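PDB 7CDH: isoaspartyl dipeptidase, which probably hydrolyses isoaspartyl (beta-aspartyl) dipeptides as a zinc-dependent M38 metallopeptidase, consistent with a role in protein repair. Local coordinates for residues Gly190-Val196 with His219-Met225. Residues are numbered along the deposited sequence; the frame is centred on the assembly and turned at random.
Sequences GIVNFHV and HLYPTHM. With ZN (zinc ion), chain K.
Two parallel strands of the amidohydrolase barrel, 191-196 and 220-223, pair in the buried core, joined through helix 204-212 as a beta-alpha-beta unit. Their axes approach to 4.5 Å at 26°, with Val192 beside Leu220, Asn193 beside Tyr221 and Phe194 beside Pro222. Backbone hydrogen bonds run Val192 N to His219 O (2.8 Å), Tyr221 N to Val192 O (3.1 Å), Phe194 N to Tyr221 O (3.2 Å) and Thr223 N to Phe194 O (2.9 Å). Asn193 ND2 (chi1 t) also donates to Tyr221 O (3.0 Å), and His219 ND1 to Gly190 O (2.9 Å). Val192, Phe194, Leu220 and Pro222 face helices 169-186 and 229-240; Asn193, His195, Tyr221 and Thr223 occupy the inner face. Left-handed backbone angles (59/30) point the His224 CA-to-CB bond toward strand 191-196, and chi1 m brings NE2 to ZN (2.3 Å), beside His195 ND1-ZN (2.1 Å) and Glu156. Asp161 hydrogen-bonds His195 NE2, Thr248 His224 ND1. Histidines at C-terminal strand ends holding one metal of a two-zinc centre typify the amidohydrolase TIM barrel.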
loop_
_atom_site.group_PDB
_atom_site.type_symbol
_atom_site.label_atom_id
_atom_site.label_comp_id
_atom_site.label_asym_id
_atom_site.label_seq_id
_atom_site.Cartn_x
_atom_site.Cartn_y
_atom_site.Cartn_z
ATOM N N GLY A 190 14.832 17.711 19.011
ATOM C CA GLY A 190 13.499 17.644 18.400
ATOM C C GLY A 190 12.969 19.017 18.050
ATOM O O GLY A 190 11.995 19.428 18.662
ATOM N N ILE A 191 13.583 19.697 17.091
ATOM C CA ILE A 191 13.228 21.097 16.739
ATOM C C ILE A 191 12.164 21.062 15.640
ATOM O O ILE A 191 12.248 20.215 14.754
ATOM C CB ILE A 191 14.491 21.867 16.309
ATOM C CG1 ILE A 191 15.535 21.912 17.433
ATOM C CG2 ILE A 191 14.139 23.255 15.803
ATOM C CD1 ILE A 191 14.961 22.236 18.810
ATOM N N VAL A 192 11.135 21.879 15.752
ATOM C CA VAL A 192 10.283 22.257 14.601
ATOM C C VAL A 192 10.768 23.642 14.173
ATOM O O VAL A 192 10.694 24.529 14.989
ATOM C CB VAL A 192 8.784 22.256 14.951
ATOM C CG1 VAL A 192 7.920 22.597 13.744
ATOM C CG2 VAL A 192 8.372 20.930 15.561
ATOM N N ASN A 193 11.272 23.771 12.945
ATOM C CA ASN A 193 11.681 25.047 12.327
ATOM C C ASN A 193 10.501 25.519 11.475
ATOM O O ASN A 193 10.074 24.776 10.557
ATOM C CB ASN A 193 13.000 24.869 11.579
ATOM C CG ASN A 193 13.485 26.107 10.857
ATOM O OD1 ASN A 193 13.920 26.026 9.719
ATOM N ND2 ASN A 193 13.488 27.238 11.530
ATOM N N PHE A 194 9.954 26.688 11.804
ATOM C CA PHE A 194 8.826 27.304 11.067
ATOM C C PHE A 194 9.409 28.350 10.134
ATOM O O PHE A 194 10.079 29.265 10.631
ATOM C CB PHE A 194 7.820 27.951 12.014
ATOM C CG PHE A 194 7.106 26.956 12.877
ATOM C CD1 PHE A 194 6.075 26.192 12.368
ATOM C CD2 PHE A 194 7.503 26.742 14.179
ATOM C CE1 PHE A 194 5.435 25.255 13.161
ATOM C CE2 PHE A 194 6.865 25.794 14.968
ATOM C CZ PHE A 194 5.830 25.059 14.456
ATOM N N HIS A 195 9.200 28.181 8.828
ATOM C CA HIS A 195 9.291 29.300 7.873
ATOM C C HIS A 195 8.097 30.215 8.116
ATOM O O HIS A 195 6.952 29.783 7.895
ATOM C CB HIS A 195 9.335 28.808 6.438
ATOM C CG HIS A 195 9.125 29.900 5.455
ATOM N ND1 HIS A 195 10.182 30.519 4.828
ATOM C CD2 HIS A 195 7.992 30.518 5.044
ATOM C CE1 HIS A 195 9.694 31.462 4.033
ATOM N NE2 HIS A 195 8.344 31.484 4.136
ATOM N N VAL A 196 8.347 31.442 8.559
ATOM C CA VAL A 196 7.234 32.397 8.775
ATOM C C VAL A 196 7.221 33.402 7.636
ATOM O O VAL A 196 8.201 34.130 7.471
ATOM C CB VAL A 196 7.309 33.111 10.128
ATOM C CG1 VAL A 196 6.068 33.969 10.312
ATOM C CG2 VAL A 196 7.470 32.128 11.274
ATOM N N HIS A 219 11.050 23.672 21.639
ATOM C CA HIS A 219 11.003 22.886 20.391
ATOM C C HIS A 219 10.625 23.789 19.218
ATOM O O HIS A 219 10.711 23.304 18.103
ATOM C CB HIS A 219 10.003 21.738 20.529
ATOM C CG HIS A 219 10.365 20.769 21.598
ATOM N ND1 HIS A 219 11.425 19.873 21.458
ATOM C CD2 HIS A 219 9.816 20.556 22.819
ATOM C CE1 HIS A 219 11.507 19.139 22.555
ATOM N NE2 HIS A 219 10.534 19.554 23.417
ATOM N N LEU A 220 10.148 25.010 19.471
ATOM C CA LEU A 220 9.489 25.862 18.453
ATOM C C LEU A 220 10.458 26.966 18.079
ATOM O O LEU A 220 10.755 27.798 18.909
ATOM C CB LEU A 220 8.185 26.444 18.987
ATOM C CG LEU A 220 7.223 25.465 19.658
ATOM C CD1 LEU A 220 6.003 26.216 20.188
ATOM C CD2 LEU A 220 6.802 24.324 18.726
ATOM N N TYR A 221 10.907 26.953 16.842
ATOM C CA TYR A 221 12.067 27.720 16.382
ATOM C C TYR A 221 11.655 28.386 15.094
ATOM O O TYR A 221 11.921 27.855 14.035
ATOM C CB TYR A 221 13.211 26.743 16.174
ATOM C CG TYR A 221 14.535 27.367 15.839
ATOM C CD1 TYR A 221 15.047 28.426 16.575
ATOM C CD2 TYR A 221 15.312 26.844 14.829
ATOM C CE1 TYR A 221 16.295 28.965 16.293
ATOM C CE2 TYR A 221 16.555 27.374 14.528
ATOM C CZ TYR A 221 17.048 28.438 15.257
ATOM O OH TYR A 221 18.292 28.908 14.957
ATOM N N PRO A 222 10.929 29.518 15.150
ATOM C CA PRO A 222 10.551 30.245 13.938
ATOM C C PRO A 222 11.744 30.984 13.320
ATOM O O PRO A 222 12.537 31.429 14.074
ATOM C CB PRO A 222 9.515 31.238 14.454
ATOM C CG PRO A 222 9.966 31.527 15.865
ATOM C CD PRO A 222 10.435 30.171 16.370
ATOM N N THR A 223 11.808 31.130 11.994
ATOM C CA THR A 223 12.856 31.927 11.301
ATOM C C THR A 223 12.181 33.055 10.505
ATOM O O THR A 223 10.942 33.132 10.533
ATOM C CB THR A 223 13.796 31.018 10.488
ATOM O OG1 THR A 223 14.852 31.834 9.964
ATOM C CG2 THR A 223 13.101 30.284 9.363
ATOM N N HIS A 224 12.976 33.897 9.832
ATOM C CA HIS A 224 12.526 35.117 9.109
ATOM C C HIS A 224 11.839 36.068 10.080
ATOM O O HIS A 224 10.963 36.779 9.685
ATOM C CB HIS A 224 11.601 34.776 7.929
ATOM C CG HIS A 224 12.199 33.698 7.105
ATOM N ND1 HIS A 224 13.500 33.776 6.664
ATOM C CD2 HIS A 224 11.731 32.492 6.738
ATOM C CE1 HIS A 224 13.818 32.663 6.050
ATOM N NE2 HIS A 224 12.751 31.869 6.079
ATOM N N MET A 225 12.242 36.048 11.328
ATOM C CA MET A 225 11.573 36.818 12.400
ATOM C C MET A 225 12.018 38.292 12.409
ATOM O O MET A 225 11.398 39.023 13.134
ATOM C CB MET A 225 11.836 36.131 13.734
ATOM C CG MET A 225 11.063 34.829 13.801
ATOM S SD MET A 225 9.278 35.030 13.561
ATOM C CE MET A 225 8.847 35.917 15.057
HETATM ZN ZN ZN K . 12.242 30.048 4.720
#